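Local coordinates for thiamin pyrophosphokinase family protein (Enterococcus faecalis, PDB 3MEL), which probably transfers diphosphate from ATP to thiamine, as expected of a thiamine diphosphokinase, and binds thiamine diphosphate and magnesium in the crystal, at residues A[156-167]-A[199-210]. Residues are numbered along the deposited sequence; the frame is centred on the assembly and turned at random.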
loop_
_atom_site.group_PDB
_atom_site.type_symbol
_atom_site.label_atom_id
_atom_site.label_comp_id
_atom_site.label_asym_id
_atom_site.label_seq_id
_atom_site.Cartn_x
_atom_site.Cartn_y
_atom_site.Cartn_z
ATOM N N LEU A 156 -12.783 -7.991 5.707
ATOM C CA LEU A 156 -13.102 -7.866 4.294
ATOM C C LEU A 156 -13.041 -6.383 3.906
ATOM O O LEU A 156 -13.391 -5.510 4.690
ATOM C CB LEU A 156 -14.496 -8.444 4.022
ATOM C CG LEU A 156 -15.118 -8.334 2.623
ATOM C CD1 LEU A 156 -14.268 -9.012 1.530
ATOM C CD2 LEU A 156 -16.542 -8.868 2.626
ATOM N N ALA A 157 -12.586 -6.083 2.704
ATOM C CA ALA A 157 -12.436 -4.693 2.320
ATOM C C ALA A 157 -12.744 -4.506 0.851
ATOM O O ALA A 157 -12.376 -5.327 0.003
ATOM C CB ALA A 157 -11.053 -4.219 2.625
ATOM N N TYR A 158 -13.458 -3.432 0.556
ATOM C CA TYR A 158 -13.632 -3.022 -0.821
ATOM C C TYR A 158 -12.852 -1.739 -1.046
ATOM O O TYR A 158 -13.237 -0.651 -0.602
ATOM C CB TYR A 158 -15.106 -2.870 -1.168
ATOM C CG TYR A 158 -15.847 -4.183 -1.080
ATOM C CD1 TYR A 158 -15.989 -5.000 -2.190
ATOM C CD2 TYR A 158 -16.390 -4.611 0.126
ATOM C CE1 TYR A 158 -16.657 -6.217 -2.097
ATOM C CE2 TYR A 158 -17.054 -5.792 0.226
ATOM C CZ TYR A 158 -17.188 -6.599 -0.885
ATOM O OH TYR A 158 -17.859 -7.788 -0.759
ATOM N N CYS A 159 -11.711 -1.905 -1.702
ATOM C CA CYS A 159 -10.804 -0.812 -1.982
ATOM C C CYS A 159 -11.040 -0.377 -3.417
ATOM O O CYS A 159 -10.733 -1.111 -4.347
ATOM C CB CYS A 159 -9.380 -1.299 -1.772
ATOM S SG CYS A 159 -9.106 -1.863 -0.086
ATOM N N CYS A 160 -11.658 0.780 -3.596
ATOM C CA CYS A 160 -11.945 1.288 -4.927
ATOM C C CYS A 160 -10.725 2.015 -5.458
ATOM O O CYS A 160 -10.364 3.079 -4.951
ATOM C CB CYS A 160 -13.136 2.238 -4.885
ATOM S SG CYS A 160 -14.603 1.472 -4.197
ATOM N N LEU A 161 -10.085 1.446 -6.470
ATOM C CA LEU A 161 -8.845 2.010 -6.960
ATOM C C LEU A 161 -9.123 3.253 -7.806
ATOM O O LEU A 161 -8.246 4.130 -7.996
ATOM C CB LEU A 161 -8.068 0.963 -7.742
ATOM C CG LEU A 161 -7.748 -0.275 -6.908
ATOM C CD1 LEU A 161 -7.070 -1.327 -7.776
ATOM C CD2 LEU A 161 -6.900 0.102 -5.690
ATOM N N THR A 162 -10.357 3.331 -8.285
ATOM C CA THR A 162 -10.796 4.435 -9.103
ATOM C C THR A 162 -12.152 4.870 -8.611
ATOM O O THR A 162 -12.795 4.141 -7.867
ATOM C CB THR A 162 -11.013 3.969 -10.518
ATOM O OG1 THR A 162 -12.124 3.071 -10.525
ATOM C CG2 THR A 162 -9.776 3.276 -11.037
ATOM N N PRO A 163 -12.619 6.044 -9.057
ATOM C CA PRO A 163 -14.017 6.346 -8.739
ATOM C C PRO A 163 -14.884 5.168 -9.197
ATOM O O PRO A 163 -14.758 4.747 -10.356
ATOM C CB PRO A 163 -14.323 7.577 -9.608
ATOM C CG PRO A 163 -13.011 8.079 -10.092
ATOM C CD PRO A 163 -12.071 6.928 -10.100
ATOM N N VAL A 164 -15.726 4.636 -8.310
ATOM C CA VAL A 164 -16.644 3.544 -8.662
ATOM C C VAL A 164 -18.095 4.046 -8.709
ATOM O O VAL A 164 -18.443 5.010 -8.044
ATOM C CB VAL A 164 -16.491 2.322 -7.700
ATOM C CG1 VAL A 164 -17.763 1.493 -7.644
ATOM C CG2 VAL A 164 -15.333 1.462 -8.118
ATOM N N GLU A 165 -18.930 3.393 -9.513
ATOM C CA GLU A 165 -20.331 3.774 -9.638
ATOM C C GLU A 165 -21.301 2.650 -9.268
ATOM O O GLU A 165 -21.080 1.485 -9.614
ATOM C CB GLU A 165 -20.630 4.252 -11.050
ATOM C CG GLU A 165 -20.323 5.717 -11.283
ATOM C CD GLU A 165 -20.623 6.134 -12.711
ATOM O OE1 GLU A 165 -21.020 5.249 -13.509
ATOM O OE2 GLU A 165 -20.461 7.339 -13.033
ATOM N N ASN A 166 -22.382 3.022 -8.575
ATOM C CA ASN A 166 -23.454 2.098 -8.208
ATOM C C ASN A 166 -22.887 0.887 -7.494
ATOM O O ASN A 166 -23.000 -0.235 -7.975
ATOM C CB ASN A 166 -24.263 1.686 -9.450
ATOM C CG ASN A 166 -25.542 0.937 -9.108
ATOM O OD1 ASN A 166 -26.194 1.201 -8.092
ATOM N ND2 ASN A 166 -25.908 -0.013 -9.965
ATOM N N LEU A 167 -22.264 1.114 -6.346
ATOM C CA LEU A 167 -21.649 0.022 -5.603
ATOM C C LEU A 167 -22.600 -0.536 -4.552
ATOM O O LEU A 167 -22.811 0.090 -3.505
ATOM C CB LEU A 167 -20.335 0.470 -4.944
ATOM C CG LEU A 167 -19.693 -0.559 -4.011
ATOM C CD1 LEU A 167 -19.538 -1.884 -4.705
ATOM C CD2 LEU A 167 -18.374 -0.078 -3.487
ATOM N N PHE A 199 -21.300 -8.525 -3.913
ATOM C CA PHE A 199 -21.253 -7.109 -4.265
ATOM C C PHE A 199 -21.289 -6.921 -5.772
ATOM O O PHE A 199 -20.958 -7.832 -6.530
ATOM C CB PHE A 199 -19.985 -6.455 -3.718
ATOM C CG PHE A 199 -18.756 -6.712 -4.557
ATOM C CD1 PHE A 199 -18.284 -5.745 -5.436
ATOM C CD2 PHE A 199 -18.070 -7.922 -4.464
ATOM C CE1 PHE A 199 -17.143 -5.970 -6.214
ATOM C CE2 PHE A 199 -16.917 -8.164 -5.238
ATOM C CZ PHE A 199 -16.454 -7.186 -6.114
ATOM N N SER A 200 -21.674 -5.724 -6.200
ATOM C CA SER A 200 -21.731 -5.406 -7.622
ATOM C C SER A 200 -21.528 -3.914 -7.871
ATOM O O SER A 200 -21.654 -3.098 -6.953
ATOM C CB SER A 200 -23.041 -5.901 -8.255
ATOM O OG SER A 200 -24.116 -5.858 -7.331
ATOM N N PHE A 201 -21.183 -3.580 -9.112
ATOM C CA PHE A 201 -20.904 -2.212 -9.509
ATOM C C PHE A 201 -20.808 -2.094 -11.028
ATOM O O PHE A 201 -20.620 -3.097 -11.726
ATOM C CB PHE A 201 -19.656 -1.676 -8.798
ATOM C CG PHE A 201 -18.368 -2.358 -9.182
ATOM C CD1 PHE A 201 -17.472 -1.744 -10.048
ATOM C CD2 PHE A 201 -18.023 -3.580 -8.643
ATOM C CE1 PHE A 201 -16.281 -2.352 -10.389
ATOM C CE2 PHE A 201 -16.828 -4.188 -8.981
ATOM C CZ PHE A 201 -15.958 -3.576 -9.856
ATOM N N ASP A 202 -20.959 -0.877 -11.542
ATOM C CA ASP A 202 -21.103 -0.674 -12.981
ATOM C C ASP A 202 -19.841 -0.146 -13.629
ATOM O O ASP A 202 -19.638 -0.340 -14.821
ATOM C CB ASP A 202 -22.237 0.313 -13.282
ATOM C CG ASP A 202 -23.615 -0.222 -12.913
ATOM O OD1 ASP A 202 -23.758 -1.438 -12.652
ATOM O OD2 ASP A 202 -24.558 0.600 -12.893
ATOM N N ALA A 203 -19.004 0.537 -12.858
ATOM C CA ALA A 203 -17.858 1.230 -13.434
ATOM C C ALA A 203 -16.711 1.371 -12.446
ATOM O O ALA A 203 -16.935 1.604 -11.247
ATOM C CB ALA A 203 -18.270 2.599 -13.949
ATOM N N GLY A 204 -15.486 1.237 -12.959
ATOM C CA GLY A 204 -14.298 1.398 -12.141
ATOM C C GLY A 204 -13.608 0.082 -11.848
ATOM O O GLY A 204 -13.889 -0.933 -12.472
HETATM N N MSE A 205 -12.686 0.094 -10.899
HETATM C CA MSE A 205 -12.050 -1.141 -10.526
HETATM C C MSE A 205 -11.835 -1.242 -9.044
HETATM O O MSE A 205 -11.400 -0.298 -8.404
HETATM C CB MSE A 205 -10.739 -1.334 -11.257
HETATM C CG MSE A 205 -10.645 -2.709 -11.898
HETATM SE SE MSE A 205 -8.820 -3.194 -12.307
HETATM C CE MSE A 205 -7.984 -2.829 -10.591
ATOM N N ILE A 206 -12.158 -2.411 -8.502
ATOM C CA ILE A 206 -12.048 -2.634 -7.073
ATOM C C ILE A 206 -11.075 -3.757 -6.774
ATOM O O ILE A 206 -10.920 -4.722 -7.540
ATOM C CB ILE A 206 -13.409 -2.945 -6.426
ATOM C CG1 ILE A 206 -14.448 -1.915 -6.868
ATOM C CG2 ILE A 206 -13.284 -2.963 -4.907
ATOM C CD1 ILE A 206 -15.850 -2.271 -6.476
ATOM N N ALA A 207 -10.400 -3.592 -5.650
ATOM C CA ALA A 207 -9.499 -4.595 -5.156
ATOM C C ALA A 207 -10.153 -5.139 -3.916
ATOM O O ALA A 207 -10.205 -4.463 -2.891
ATOM C CB ALA A 207 -8.140 -3.972 -4.813
ATOM N N VAL A 208 -10.687 -6.344 -3.998
ATOM C CA VAL A 208 -11.238 -6.935 -2.803
ATOM C C VAL A 208 -10.063 -7.418 -1.973
ATOM O O VAL A 208 -9.185 -8.119 -2.489
ATOM C CB VAL A 208 -12.195 -8.074 -3.152
ATOM C CG1 VAL A 208 -12.574 -8.853 -1.908
ATOM C CG2 VAL A 208 -13.424 -7.512 -3.846
ATOM N N ILE A 209 -10.017 -7.021 -0.704
ATOM C CA ILE A 209 -8.917 -7.426 0.174
ATOM C C ILE A 209 -9.397 -8.122 1.437
ATOM O O ILE A 209 -10.252 -7.599 2.139
ATOM C CB ILE A 209 -8.022 -6.223 0.582
ATOM C CG1 ILE A 209 -7.282 -5.651 -0.632
ATOM C CG2 ILE A 209 -7.026 -6.633 1.656
ATOM C CD1 ILE A 209 -6.433 -4.450 -0.302
ATOM N N GLN A 210 -8.848 -9.302 1.720
ATOM C CA GLN A 210 -9.124 -10.007 2.969
ATOM C C GLN A 210 -7.868 -10.053 3.819
ATOM O O GLN A 210 -6.801 -10.370 3.323
ATOM C CB GLN A 210 -9.630 -11.421 2.699
ATOM C CG GLN A 210 -10.972 -11.482 1.973
ATOM C CD GLN A 210 -11.548 -12.893 1.916
ATOM O OE1 GLN A 210 -11.976 -13.354 0.857
ATOM N NE2 GLN A 210 -11.564 -13.578 3.061
#
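Tyr158, Met205 and Ile206 bury the largest areas where 156-167 pairs with 199-210. Tyr158 meets Phe199 edge-to-face: CE1 of Tyr158 lies over one face of the Phe199 ring, toward its rim, with centroids 4.8 Å apart and planes at 61°. With CG beside its own backbone N (chi1 -64°), the Tyr158 side chain lies beside that of Val208, whose CG2 comes near CE1 of the tyrosine. Ile206 CG2 packs at the Tyr158 ring edge, while its CG1 lies 3.7 Å from Val164 CG2, the two side chains crossing at about a right angle, and CD1 approaches Leu167 CD1.

On the other face, Cys159 SG touches Ile209 CD1. Nearby, the selenomethionine Met205, bent at its last torsion, brings CE against Leu161 CD1; Trp114 of the second subunit packs on Leu161.

Strands 156-160 and 206-210 run antiparallel at 157°. Between them Ala207 N hydrogen-bonds Cys159 O (2.8 Å). Beyond the strand ends, Leu161 N bonds to Met205 O (2.9 Å), and Met205 N to Thr162 OG1 (3.1 Å).

Farther on, Asp202 N donates almost straight to Glu165 O (3.1 Å). The chain turns at Asn166, which with Leu167 forms a G1 bulge opposite Gln179. Strands 156-160 and 206-210 lie in the mixed sheet, Leu167 and Phe199 in the three-stranded one; Tyr158-Phe199 and Ile206-Leu167 contacts join the two, consistent with the β-sandwich of the vitamin B1 binding domain.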